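Long-range contacts in catechol 1,2 dioxygenase (Acinetobacter radioresistens, PDB 2XSU), which binds ferric iron and probably catalyses the ring opening of catechol by dioxygen to give cis,cis-muconate in aromatic catabolism: residues A[137-142]-A[193-198]; A[142-147]-A[290-295]; A[262-267]-A[285-290]. The protein carries 1 engineered substitution. All coordinates share one frame; numbering follows the deposited sequence.

In the fold
From the N terminus, the helical region comes first and the sheet of the dioxygenase domain follows. Strand 136-145 opens both contact 1 and contact 2. Contact 1 closes a loop of 50 residues when 193-198 returns antiparallel beside 137-142. Contact 3 then opens at 262-267 and closes at 285-290, after a short connection that includes helix 272-277. Contact 2 closes last, where 290-295 runs parallel to 142-147. Contacts 1 and 2 therefore cross along the chain, and contact 3 is nested inside the loop of contact 2. Together they set strands 190-196, 136-145, 284-293 and 263-269 side by side in one mixed sheet.

Contact 1: A[137-142]-A[193-198]; sequences LIIEGT and ALTTMP
Leu137 and Thr195, like Ile139 and Ala193, meet through flat peptide groups. Leu137 N lies above the plane of the Thr195 carbonyl, 53° out of it, and still reaches Thr195 O at 2.9 Å. The return bond is straighter at the acceptor: Thr195 N stands 2.7 Å from Leu137 O, nearly along the C=O axis. In the second pair, Ile139 N approaches Ala193 O in the carbonyl plane at 2.9 Å, and Ala193 N completes it at 2.8 Å from Ile139 O. These reciprocal bonds identify two antiparallel hydrogen-bonded pairs, with Ile138 and Leu194 as the non-hydrogen-bonded pair between them.

Side chains divide by face. On that of Ile138, its CG1 touches Leu194 CD1 at 3.8 Å. On the other, Leu137 has CG anti to its backbone N (chi1 170°), which sets CG beside the methyl of Thr195. Both Leu137 methyls, CD1 and CD2, then lie 4.0 Å from Met197 SD, the bent methionine chain crossing the leucine at about a right angle. Leu137 CD2 also meets Pro198 CD at the strand's exit. Thr195 CG2, held between its own backbone N and carbonyl carbon, is touched by Leu137 CD2 and, at 4.0 Å, by Ile139 CD1; its OG1 points elsewhere and is hydrogen-bonded to His160 NE2. The hydroxyl is thus satisfied outside the pair while the methyl joins the apolar cluster, which Phe242 and Ile244 of strand 238-244 extend.

Beyond Thr196 the chain leaves the ladder toward the metal: the side chain of Pro198 is about 8 Å from the bound ferric iron, and Tyr201, an iron ligand, follows shortly. Such an antiparallel ladder, with the chain passing beyond it to an iron ligand, belongs to the beta core of the intradiol dioxygenases.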
ATOM      1  N   LEU A 137     -29.476   9.569  23.919  1.00 12.16           N
ATOM      2  CA  LEU A 137     -29.380   8.127  24.176  1.00 12.29           C
ATOM      3  C   LEU A 137     -28.686   7.898  25.506  1.00 13.09           C
ATOM      4  O   LEU A 137     -27.623   8.471  25.745  1.00 14.02           O
ATOM      5  CB  LEU A 137     -28.548   7.444  23.069  1.00 11.89           C
ATOM      6  CG  LEU A 137     -28.147   5.988  23.312  1.00 11.66           C
ATOM      7  CD1 LEU A 137     -29.358   5.053  23.383  1.00 14.15           C
ATOM      8  CD2 LEU A 137     -27.206   5.544  22.180  1.00 13.32           C
ATOM      9  N   ILE A 138     -29.289   7.067  26.355  1.00 12.13           N
ATOM     10  CA  ILE A 138     -28.605   6.517  27.527  1.00 12.69           C
ATOM     11  C   ILE A 138     -28.260   5.061  27.243  1.00 11.71           C
ATOM     12  O   ILE A 138     -29.140   4.255  26.827  1.00 11.69           O
ATOM     13  CB  ILE A 138     -29.488   6.596  28.784  1.00 12.81           C
ATOM     14  CG1 ILE A 138     -29.617   8.068  29.200  1.00 15.16           C
ATOM     15  CG2 ILE A 138     -28.905   5.694  29.900  1.00 13.74           C
ATOM     16  CD1 ILE A 138     -30.608   8.361  30.343  1.00 19.37           C
ATOM     17  N   ILE A 139     -26.986   4.724  27.444  1.00 11.74           N
ATOM     18  CA  ILE A 139     -26.521   3.349  27.363  1.00 11.85           C
ATOM     19  C   ILE A 139     -26.128   2.923  28.743  1.00 12.65           C
ATOM     20  O   ILE A 139     -25.404   3.656  29.440  1.00 12.93           O
ATOM     21  CB  ILE A 139     -25.233   3.206  26.498  1.00 11.54           C
ATOM     22  CG1 ILE A 139     -25.432   3.885  25.146  1.00 11.91           C
ATOM     23  CG2 ILE A 139     -24.845   1.752  26.355  1.00 12.78           C
ATOM     24  CD1 ILE A 139     -24.124   4.016  24.343  1.00 11.21           C
ATOM     25  N   GLU A 140     -26.581   1.753  29.171  1.00 12.72           N
ATOM     26  CA  GLU A 140     -26.092   1.215  30.439  1.00 14.93           C
ATOM     27  C   GLU A 140     -25.965  -0.283  30.460  1.00 13.97           C
ATOM     28  O   GLU A 140     -26.572  -0.984  29.632  1.00 14.13           O
ATOM     29  CB  GLU A 140     -26.857   1.733  31.647  1.00 16.87           C
ATOM     30  CG  GLU A 140     -28.250   1.259  31.811  1.00 20.08           C
ATOM     31  CD  GLU A 140     -29.011   2.112  32.859  1.00 23.55           C
ATOM     32  OE1 GLU A 140     -30.228   2.216  32.763  1.00 22.01           O
ATOM     33  OE2 GLU A 140     -28.393   2.690  33.773  1.00 29.66           O
ATOM     34  N   GLY A 141     -25.102  -0.756  31.347  1.00 13.55           N
ATOM     35  CA  GLY A 141     -24.845  -2.177  31.439  1.00 14.28           C
ATOM     36  C   GLY A 141     -24.066  -2.533  32.679  1.00 15.74           C
ATOM     37  O   GLY A 141     -23.533  -1.658  33.361  1.00 14.59           O
ATOM     38  N   THR A 142     -24.016  -3.836  32.937  1.00 15.75           N
ATOM     39  CA  THR A 142     -23.213  -4.409  33.997  1.00 16.69           C
ATOM     40  C   THR A 142     -22.125  -5.254  33.352  1.00 15.70           C
ATOM     41  O   THR A 142     -22.392  -5.979  32.375  1.00 16.46           O
ATOM     42  CB  THR A 142     -24.109  -5.280  34.902  1.00 16.02           C
ATOM     43  OG1 THR A 142     -25.206  -4.490  35.396  1.00 18.98           O
ATOM     44  CG2 THR A 142     -23.307  -5.858  36.100  1.00 18.89           C
ATOM     45  N   ALA A 193     -23.552   5.596  30.212  1.00 11.13           N
ATOM     46  CA  ALA A 193     -23.183   6.651  29.316  1.00 11.90           C
ATOM     47  C   ALA A 193     -24.408   7.449  28.872  1.00 12.45           C
ATOM     48  O   ALA A 193     -25.373   6.900  28.345  1.00 12.96           O
ATOM     49  CB  ALA A 193     -22.450   6.083  28.083  1.00 11.94           C
ATOM     50  N   LEU A 194     -24.338   8.757  29.065  1.00 11.82           N
ATOM     51  CA  LEU A 194     -25.327   9.695  28.511  1.00 12.36           C
ATOM     52  C   LEU A 194     -24.749  10.305  27.236  1.00 11.71           C
ATOM     53  O   LEU A 194     -23.691  10.945  27.230  1.00 12.30           O
ATOM     54  CB  LEU A 194     -25.696  10.780  29.558  1.00 12.22           C
ATOM     55  CG  LEU A 194     -26.590  11.937  29.062  1.00 13.84           C
ATOM     56  CD1 LEU A 194     -27.954  11.457  28.551  1.00 15.27           C
ATOM     57  CD2 LEU A 194     -26.752  13.000  30.184  1.00 14.22           C
ATOM     58  N   THR A 195     -25.431  10.072  26.114  1.00 11.29           N
ATOM     59  CA  THR A 195     -24.861  10.456  24.822  1.00 10.51           C
ATOM     60  C   THR A 195     -25.965  10.806  23.815  1.00 11.02           C
ATOM     61  O   THR A 195     -27.073  11.216  24.223  1.00 12.44           O
ATOM     62  CB  THR A 195     -23.895   9.323  24.317  1.00 11.55           C
ATOM     63  OG1 THR A 195     -23.142   9.780  23.202  1.00 12.17           O
ATOM     64  CG2 THR A 195     -24.632   8.018  23.995  1.00 13.95           C
ATOM     65  N   THR A 196     -25.642  10.683  22.526  1.00 10.34           N
ATOM     66  CA  THR A 196     -26.599  10.926  21.445  1.00 11.52           C
ATOM     67  C   THR A 196     -26.649   9.715  20.527  1.00 10.90           C
ATOM     68  O   THR A 196     -25.707   8.904  20.518  1.00 12.13           O
ATOM     69  CB  THR A 196     -26.269  12.181  20.637  1.00 10.88           C
ATOM     70  OG1 THR A 196     -24.903  12.147  20.181  1.00 12.24           O
ATOM     71  CG2 THR A 196     -26.467  13.422  21.510  1.00 12.61           C
ATOM     72  N   MET A 197     -27.774   9.549  19.826  1.00 10.80           N
ATOM     73  CA  MET A 197     -27.944   8.396  18.920  1.00 11.07           C
ATOM     74  C   MET A 197     -26.968   8.461  17.750  1.00 10.76           C
ATOM     75  O   MET A 197     -27.010   9.424  17.006  1.00 12.12           O
ATOM     76  CB  MET A 197     -29.376   8.402  18.363  1.00 11.79           C
ATOM     77  CG  MET A 197     -30.445   7.822  19.288  1.00 16.75           C
ATOM     78  SD  MET A 197     -30.250   6.065  19.656  1.00 21.67           S
ATOM     79  CE  MET A 197     -29.248   5.497  18.223  1.00 15.96           C
ATOM     80  N   PRO A 198     -26.060   7.458  17.596  1.00 10.63           N
ATOM     81  CA  PRO A 198     -25.226   7.468  16.392  1.00 11.59           C
ATOM     82  C   PRO A 198     -26.024   7.143  15.139  1.00 12.18           C
ATOM     83  O   PRO A 198     -26.997   6.392  15.194  1.00 12.46           O
ATOM     84  CB  PRO A 198     -24.223   6.344  16.654  1.00 10.82           C
ATOM     85  CG  PRO A 198     -24.944   5.391  17.502  1.00 11.11           C
ATOM     86  CD  PRO A 198     -25.795   6.280  18.436  1.00 11.04           C
TER

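Contact 2: A[142-147]-A[290-295]; sequences TVTDTE and NVELVK
Val143 and Val291 pair in a parallel ladder continued by Thr144 and Glu292. Its backbone bonds run Val291 N to Thr142 O at 3.0 Å, Thr144 N to Val291 O at 2.9 Å and Leu293 N to Thr144 O at 2.9 Å.

A side-chain bond starts the ladder: Asn290 OD1 accepts a hydrogen bond from Thr142 N at 2.9 Å, the donor tilted 18° from the amide plane. A water donates to the same OD1 at 2.7 Å and is hydrogen-bonded to Thr142 OG1. At the far end a second water accepts from Thr146 N and donates to Leu293 O, bridging the segments.

Apolar contact lies on the valine face, where Val143 CG1 meets Leu293 CD1 at 3.8 Å and Leu238 packs against Val291 and Leu293. On the opposite face chi1 175° sets Glu292 CG anti to its backbone N, beside Thr146 CA; the extended chain crosses Thr146 at about a right angle, Glu292 OE2 lying 3.4 Å from Thr146 CG2.

Bonding thus rests on peptide groups mid-ladder, water at both ends and an amide at Thr142; Glu292 OE2, hydrogen-bonded to Gly102 N, links the strand to that loop.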
ATOM      1  N   THR A 142     -24.016  -3.836  32.937  1.00 15.75           N
ATOM      2  CA  THR A 142     -23.213  -4.409  33.997  1.00 16.69           C
ATOM      3  C   THR A 142     -22.125  -5.254  33.352  1.00 15.70           C
ATOM      4  O   THR A 142     -22.392  -5.979  32.375  1.00 16.46           O
ATOM      5  CB  THR A 142     -24.109  -5.280  34.902  1.00 16.02           C
ATOM      6  OG1 THR A 142     -25.206  -4.490  35.396  1.00 18.98           O
ATOM      7  CG2 THR A 142     -23.307  -5.858  36.100  1.00 18.89           C
ATOM      8  N   VAL A 143     -20.912  -5.190  33.897  1.00 15.74           N
ATOM      9  CA  VAL A 143     -19.811  -6.025  33.430  1.00 15.52           C
ATOM     10  C   VAL A 143     -19.627  -7.152  34.447  1.00 17.53           C
ATOM     11  O   VAL A 143     -19.455  -6.896  35.642  1.00 17.92           O
ATOM     12  CB  VAL A 143     -18.503  -5.225  33.245  1.00 15.50           C
ATOM     13  CG1 VAL A 143     -17.348  -6.136  32.751  1.00 15.21           C
ATOM     14  CG2 VAL A 143     -18.735  -4.045  32.260  1.00 15.11           C
ATOM     15  N   THR A 144     -19.693  -8.387  33.963  1.00 17.91           N
ATOM     16  CA  THR A 144     -19.623  -9.570  34.834  1.00 19.14           C
ATOM     17  C   THR A 144     -18.648 -10.604  34.289  1.00 19.86           C
ATOM     18  O   THR A 144     -18.192 -10.515  33.131  1.00 18.92           O
ATOM     19  CB  THR A 144     -21.005 -10.255  34.978  1.00 19.39           C
ATOM     20  OG1 THR A 144     -21.467 -10.740  33.708  1.00 19.87           O
ATOM     21  CG2 THR A 144     -22.038  -9.323  35.586  1.00 20.36           C
ATOM     22  N   ASP A 145     -18.340 -11.602  35.119  1.00 20.95           N
ATOM     23  CA  ASP A 145     -17.667 -12.799  34.620  1.00 22.95           C
ATOM     24  C   ASP A 145     -18.718 -13.745  34.008  1.00 24.10           C
ATOM     25  O   ASP A 145     -19.912 -13.425  33.995  1.00 24.43           O
ATOM     26  CB  ASP A 145     -16.834 -13.462  35.734  1.00 23.24           C
ATOM     27  CG  ASP A 145     -17.679 -14.024  36.867  1.00 24.34           C
ATOM     28  OD1 ASP A 145     -18.914 -14.169  36.730  1.00 25.90           O
ATOM     29  OD2 ASP A 145     -17.069 -14.341  37.913  1.00 29.72           O
ATOM     30  N   THR A 146     -18.295 -14.909  33.516  1.00 26.08           N
ATOM     31  CA  THR A 146     -19.248 -15.837  32.869  1.00 28.56           C
ATOM     32  C   THR A 146     -20.306 -16.454  33.797  1.00 29.75           C
ATOM     33  O   THR A 146     -21.302 -17.009  33.308  1.00 31.01           O
ATOM     34  CB  THR A 146     -18.537 -16.967  32.102  1.00 28.05           C
ATOM     35  OG1 THR A 146     -17.610 -17.614  32.978  1.00 30.17           O
ATOM     36  CG2 THR A 146     -17.799 -16.402  30.876  1.00 29.39           C
ATOM     37  N   GLU A 147     -20.101 -16.363  35.114  1.00 31.07           N
ATOM     38  CA  GLU A 147     -21.101 -16.840  36.079  1.00 31.90           C
ATOM     39  C   GLU A 147     -21.955 -15.728  36.711  1.00 31.25           C
ATOM     40  O   GLU A 147     -22.706 -15.966  37.668  1.00 31.76           O
ATOM     41  CB  GLU A 147     -20.479 -17.779  37.136  1.00 32.92           C
ATOM     42  CG  GLU A 147     -19.062 -17.417  37.602  1.00 36.99           C
ATOM     43  CD  GLU A 147     -18.347 -18.556  38.342  1.00 42.40           C
ATOM     44  OE1 GLU A 147     -18.866 -19.702  38.370  1.00 44.63           O
ATOM     45  OE2 GLU A 147     -17.250 -18.300  38.898  1.00 45.01           O
ATOM     46  N   ASN A 290     -25.058  -5.277  28.406  1.00 13.45           N
ATOM     47  CA  ASN A 290     -24.240  -5.962  29.402  1.00 14.45           C
ATOM     48  C   ASN A 290     -23.064  -6.639  28.736  1.00 14.79           C
ATOM     49  O   ASN A 290     -23.121  -7.018  27.538  1.00 16.09           O
ATOM     50  CB  ASN A 290     -25.084  -6.975  30.193  1.00 14.14           C
ATOM     51  CG  ASN A 290     -26.259  -6.329  30.861  1.00 16.85           C
ATOM     52  OD1 ASN A 290     -26.127  -5.259  31.483  1.00 15.70           O
ATOM     53  ND2 ASN A 290     -27.433  -6.936  30.711  1.00 18.74           N
ATOM     54  N   VAL A 291     -21.978  -6.746  29.483  1.00 14.75           N
ATOM     55  CA  VAL A 291     -20.764  -7.348  28.968  1.00 14.04           C
ATOM     56  C   VAL A 291     -20.315  -8.468  29.892  1.00 15.40           C
ATOM     57  O   VAL A 291     -20.215  -8.276  31.104  1.00 14.96           O
ATOM     58  CB  VAL A 291     -19.631  -6.321  28.834  1.00 14.88           C
ATOM     59  CG1 VAL A 291     -18.347  -7.002  28.387  1.00 15.15           C
ATOM     60  CG2 VAL A 291     -20.006  -5.238  27.813  1.00 15.05           C
ATOM     61  N   GLU A 292     -20.037  -9.620  29.302  1.00 14.79           N
ATOM     62  CA  GLU A 292     -19.476 -10.755  30.037  1.00 15.78           C
ATOM     63  C   GLU A 292     -18.046 -11.007  29.572  1.00 15.42           C
ATOM     64  O   GLU A 292     -17.786 -11.233  28.373  1.00 15.77           O
ATOM     65  CB  GLU A 292     -20.361 -11.983  29.800  1.00 16.38           C
ATOM     66  CG  GLU A 292     -19.876 -13.289  30.374  1.00 22.30           C
ATOM     67  CD  GLU A 292     -20.847 -14.430  30.056  1.00 26.73           C
ATOM     68  OE1 GLU A 292     -21.956 -14.452  30.636  1.00 29.45           O
ATOM     69  OE2 GLU A 292     -20.513 -15.280  29.196  1.00 30.70           O
ATOM     70  N   LEU A 293     -17.119 -10.964  30.521  1.00 15.14           N
ATOM     71  CA  LEU A 293     -15.703 -11.198  30.257  1.00 15.89           C
ATOM     72  C   LEU A 293     -15.278 -12.608  30.675  1.00 17.39           C
ATOM     73  O   LEU A 293     -15.803 -13.168  31.657  1.00 17.95           O
ATOM     74  CB  LEU A 293     -14.833 -10.163  30.994  1.00 16.41           C
ATOM     75  CG  LEU A 293     -15.038  -8.694  30.638  1.00 14.56           C
ATOM     76  CD1 LEU A 293     -14.137  -7.818  31.526  1.00 15.33           C
ATOM     77  CD2 LEU A 293     -14.725  -8.470  29.166  1.00 14.86           C
ATOM     78  N   VAL A 294     -14.336 -13.160  29.922  1.00 18.62           N
ATOM     79  CA  VAL A 294     -13.793 -14.504  30.179  1.00 20.94           C
ATOM     80  C   VAL A 294     -12.519 -14.357  31.019  1.00 21.85           C
ATOM     81  O   VAL A 294     -11.703 -13.472  30.773  1.00 20.89           O
ATOM     82  CB  VAL A 294     -13.507 -15.238  28.840  1.00 20.89           C
ATOM     83  CG1 VAL A 294     -12.868 -16.618  29.070  1.00 22.32           C
ATOM     84  CG2 VAL A 294     -14.800 -15.379  28.009  1.00 21.67           C
ATOM     85  N   LYS A 295     -12.343 -15.222  32.024  1.00 23.50           N
ATOM     86  CA  LYS A 295     -11.120 -15.157  32.833  1.00 26.04           C
ATOM     87  C   LYS A 295      -9.879 -15.528  32.016  1.00 26.43           C
ATOM     88  O   LYS A 295      -9.918 -16.424  31.144  1.00 25.93           O
ATOM     89  CB  LYS A 295     -11.220 -16.021  34.114  1.00 26.71           C
ATOM     90  CG  LYS A 295     -11.460 -17.511  33.882  1.00 31.10           C
ATOM     91  CD  LYS A 295     -10.853 -18.384  35.011  1.00 35.29           C
ATOM     92  CE  LYS A 295     -11.107 -19.903  34.804  1.00 36.19           C
ATOM     93  NZ  LYS A 295     -10.982 -20.397  33.387  1.00 37.17           N
TER
HETATM   94  O   HOH W   1     -27.438  -4.414  33.632  1.00 28.12           O
HETATM   95  O   HOH W   2     -15.329 -15.217  33.433  1.00 33.16           O

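Contact 3: A[262-267]-A[285-290]; sequences LVATAT and KHITFN
Thr267 grips the carbonyl of His286 twice. Its hydroxyl stands between its own backbone N and carbonyl carbon (chi1 70°), from where OG1 donates to His286 O at 3.1 Å. Thr267 N reaches the same oxygen at 2.9 Å from the opposite face of the carbonyl plane, each donor tilted from it by less than 30°. The reciprocal bond, His286 N to Thr267 O at 2.8 Å, completes an antiparallel hydrogen-bonded pair.

The two side chains of this pair lie side by side and point the same way, Thr267 OG1 being 3.5 Å from His286 CB. The imidazole leads away from the 262-267 segment, and its NE2 is hydrogen-bonded to Glu140 OE1. Lys285 also turns off: its chain starts beside Thr267 O, bends at chi2 and chi4, and brings NZ into salt bridges with Asp268 and Asp135.

Farther along, the backbones no longer bond directly, and a water that donates to Thr265 O and accepts from Thr288 N links them. Ile287 divides its two branches between two alanines, CG2 against Ala264 CB at 3.7 Å and CG1 over Ala266 CA at 3.7 Å, with CD1 beside Ala266 CB. Last comes Leu262, whose CD2 touches Phe289 at the ring edge, near its plane, 4.1 Å from CZ; the two side chains approach at a slant.

Around this, strand 238-244 runs parallel to 263-269 and sends Phe242 against Ala264, Ile287 and the ring of Phe289, which Tyr228 of strand 221-231 also meets. Strand 136-145 flanks 284-293 on its other edge, bonding through Ile138 to Lys285 and Ile287, and helix 272-277 lies in the connection between the two segments.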
ATOM      1  N   LEU A 262     -24.877  -9.162  19.369  1.00 13.12           N
ATOM      2  CA  LEU A 262     -24.411  -7.773  19.381  1.00 12.00           C
ATOM      3  C   LEU A 262     -25.421  -6.827  18.759  1.00 12.97           C
ATOM      4  O   LEU A 262     -25.057  -5.723  18.334  1.00 15.13           O
ATOM      5  CB  LEU A 262     -23.067  -7.629  18.652  1.00 11.92           C
ATOM      6  CG  LEU A 262     -21.914  -8.477  19.206  1.00 10.93           C
ATOM      7  CD1 LEU A 262     -20.639  -8.147  18.411  1.00 13.70           C
ATOM      8  CD2 LEU A 262     -21.707  -8.211  20.706  1.00 10.82           C
ATOM      9  N   VAL A 263     -26.685  -7.250  18.670  1.00 12.05           N
ATOM     10  CA  VAL A 263     -27.741  -6.330  18.200  1.00 11.80           C
ATOM     11  C   VAL A 263     -28.587  -5.904  19.401  1.00 12.32           C
ATOM     12  O   VAL A 263     -29.122  -6.746  20.138  1.00 14.32           O
ATOM     13  CB  VAL A 263     -28.626  -6.984  17.121  1.00 11.02           C
ATOM     14  CG1 VAL A 263     -29.658  -5.980  16.602  1.00 12.89           C
ATOM     15  CG2 VAL A 263     -27.722  -7.506  15.942  1.00 12.72           C
ATOM     16  N   ALA A 264     -28.675  -4.600  19.603  1.00 12.67           N
ATOM     17  CA  ALA A 264     -29.443  -4.017  20.685  1.00 13.14           C
ATOM     18  C   ALA A 264     -30.672  -3.281  20.158  1.00 13.36           C
ATOM     19  O   ALA A 264     -30.667  -2.715  19.063  1.00 14.12           O
ATOM     20  CB  ALA A 264     -28.555  -3.044  21.486  1.00 15.10           C
ATOM     21  N   THR A 265     -31.736  -3.300  20.956  1.00 13.82           N
ATOM     22  CA  THR A 265     -32.957  -2.557  20.652  1.00 14.68           C
ATOM     23  C   THR A 265     -32.980  -1.259  21.458  1.00 15.08           C
ATOM     24  O   THR A 265     -32.799  -1.273  22.693  1.00 16.24           O
ATOM     25  CB  THR A 265     -34.189  -3.429  20.981  1.00 15.25           C
ATOM     26  OG1 THR A 265     -34.170  -4.596  20.143  1.00 16.12           O
ATOM     27  CG2 THR A 265     -35.476  -2.670  20.720  1.00 15.22           C
ATOM     28  N   ALA A 266     -33.176  -0.148  20.768  1.00 15.00           N
ATOM     29  CA  ALA A 266     -33.273   1.173  21.427  1.00 16.80           C
ATOM     30  C   ALA A 266     -34.714   1.329  21.879  1.00 17.90           C
ATOM     31  O   ALA A 266     -35.628   1.387  21.040  1.00 18.12           O
ATOM     32  CB  ALA A 266     -32.899   2.261  20.456  1.00 18.37           C
ATOM     33  N   THR A 267     -34.929   1.383  23.185  1.00 17.63           N
ATOM     34  CA  THR A 267     -36.263   1.596  23.707  1.00 19.27           C
ATOM     35  C   THR A 267     -36.550   3.094  23.849  1.00 19.32           C
ATOM     36  O   THR A 267     -35.628   3.913  23.976  1.00 19.32           O
ATOM     37  CB  THR A 267     -36.453   0.849  25.012  1.00 19.87           C
ATOM     38  OG1 THR A 267     -35.677   1.473  26.033  1.00 20.62           O
ATOM     39  CG2 THR A 267     -36.006  -0.603  24.867  1.00 21.73           C
ATOM     40  N   LYS A 285     -33.877   7.811  24.142  1.00 16.30           N
ATOM     41  CA  LYS A 285     -33.729   6.414  23.808  1.00 15.26           C
ATOM     42  C   LYS A 285     -32.856   5.768  24.841  1.00 14.24           C
ATOM     43  O   LYS A 285     -31.953   6.433  25.395  1.00 13.21           O
ATOM     44  CB  LYS A 285     -33.083   6.271  22.425  1.00 15.55           C
ATOM     45  CG  LYS A 285     -33.880   6.935  21.297  1.00 17.99           C
ATOM     46  CD  LYS A 285     -34.998   6.066  20.802  1.00 22.56           C
ATOM     47  CE  LYS A 285     -35.467   6.577  19.458  1.00 24.20           C
ATOM     48  NZ  LYS A 285     -36.248   7.843  19.599  1.00 27.49           N
ATOM     49  N   HIS A 286     -33.128   4.499  25.099  1.00 13.27           N
ATOM     50  CA  HIS A 286     -32.373   3.727  26.079  1.00 13.28           C
ATOM     51  C   HIS A 286     -31.905   2.371  25.553  1.00 13.56           C
ATOM     52  O   HIS A 286     -32.698   1.582  25.026  1.00 13.41           O
ATOM     53  CB  HIS A 286     -33.206   3.528  27.356  1.00 13.70           C
ATOM     54  CG  HIS A 286     -32.454   2.856  28.455  1.00 14.15           C
ATOM     55  ND1 HIS A 286     -32.278   1.493  28.512  1.00 16.54           N
ATOM     56  CD2 HIS A 286     -31.828   3.366  29.547  1.00 15.97           C
ATOM     57  CE1 HIS A 286     -31.575   1.185  29.591  1.00 18.00           C
ATOM     58  NE2 HIS A 286     -31.310   2.304  30.247  1.00 16.25           N
ATOM     59  N   ILE A 287     -30.610   2.085  25.722  1.00 12.33           N
ATOM     60  CA  ILE A 287     -30.046   0.788  25.334  1.00 12.73           C
ATOM     61  C   ILE A 287     -29.368   0.144  26.525  1.00 12.66           C
ATOM     62  O   ILE A 287     -28.603   0.808  27.252  1.00 12.98           O
ATOM     63  CB  ILE A 287     -29.059   0.950  24.154  1.00 11.65           C
ATOM     64  CG1 ILE A 287     -29.867   1.251  22.889  1.00 13.62           C
ATOM     65  CG2 ILE A 287     -28.173  -0.311  24.000  1.00 12.49           C
ATOM     66  CD1 ILE A 287     -29.039   1.607  21.683  1.00 14.18           C
ATOM     67  N   THR A 288     -29.688  -1.136  26.753  1.00 12.43           N
ATOM     68  CA  THR A 288     -28.965  -1.969  27.697  1.00 13.52           C
ATOM     69  C   THR A 288     -27.950  -2.801  26.935  1.00 13.33           C
ATOM     70  O   THR A 288     -28.308  -3.528  25.986  1.00 14.95           O
ATOM     71  CB  THR A 288     -29.924  -2.915  28.498  1.00 13.88           C
ATOM     72  OG1 THR A 288     -30.880  -2.119  29.216  1.00 16.56           O
ATOM     73  CG2 THR A 288     -29.149  -3.801  29.503  1.00 16.44           C
ATOM     74  N   PHE A 289     -26.687  -2.692  27.337  1.00 12.54           N
ATOM     75  CA  PHE A 289     -25.656  -3.553  26.801  1.00 12.31           C
ATOM     76  C   PHE A 289     -24.750  -4.067  27.939  1.00 12.71           C
ATOM     77  O   PHE A 289     -23.818  -3.370  28.398  1.00 12.23           O
ATOM     78  CB  PHE A 289     -24.868  -2.809  25.714  1.00 12.04           C
ATOM     79  CG  PHE A 289     -23.876  -3.683  24.972  1.00 12.65           C
ATOM     80  CD1 PHE A 289     -24.325  -4.680  24.105  1.00 13.92           C
ATOM     81  CD2 PHE A 289     -22.494  -3.478  25.124  1.00 12.70           C
ATOM     82  CE1 PHE A 289     -23.400  -5.488  23.399  1.00 14.11           C
ATOM     83  CE2 PHE A 289     -21.567  -4.285  24.438  1.00 13.32           C
ATOM     84  CZ  PHE A 289     -22.029  -5.289  23.578  1.00 12.62           C
ATOM     85  N   ASN A 290     -25.058  -5.277  28.406  1.00 13.45           N
ATOM     86  CA  ASN A 290     -24.240  -5.962  29.402  1.00 14.45           C
ATOM     87  C   ASN A 290     -23.064  -6.639  28.736  1.00 14.79           C
ATOM     88  O   ASN A 290     -23.121  -7.018  27.538  1.00 16.09           O
ATOM     89  CB  ASN A 290     -25.084  -6.975  30.193  1.00 14.14           C
ATOM     90  CG  ASN A 290     -26.259  -6.329  30.861  1.00 16.85           C
ATOM     91  OD1 ASN A 290     -26.127  -5.259  31.483  1.00 15.70           O
ATOM     92  ND2 ASN A 290     -27.433  -6.936  30.711  1.00 18.74           N
TER
HETATM   93  O   HOH W   3     -31.941  -2.190  25.110  1.00 14.45           O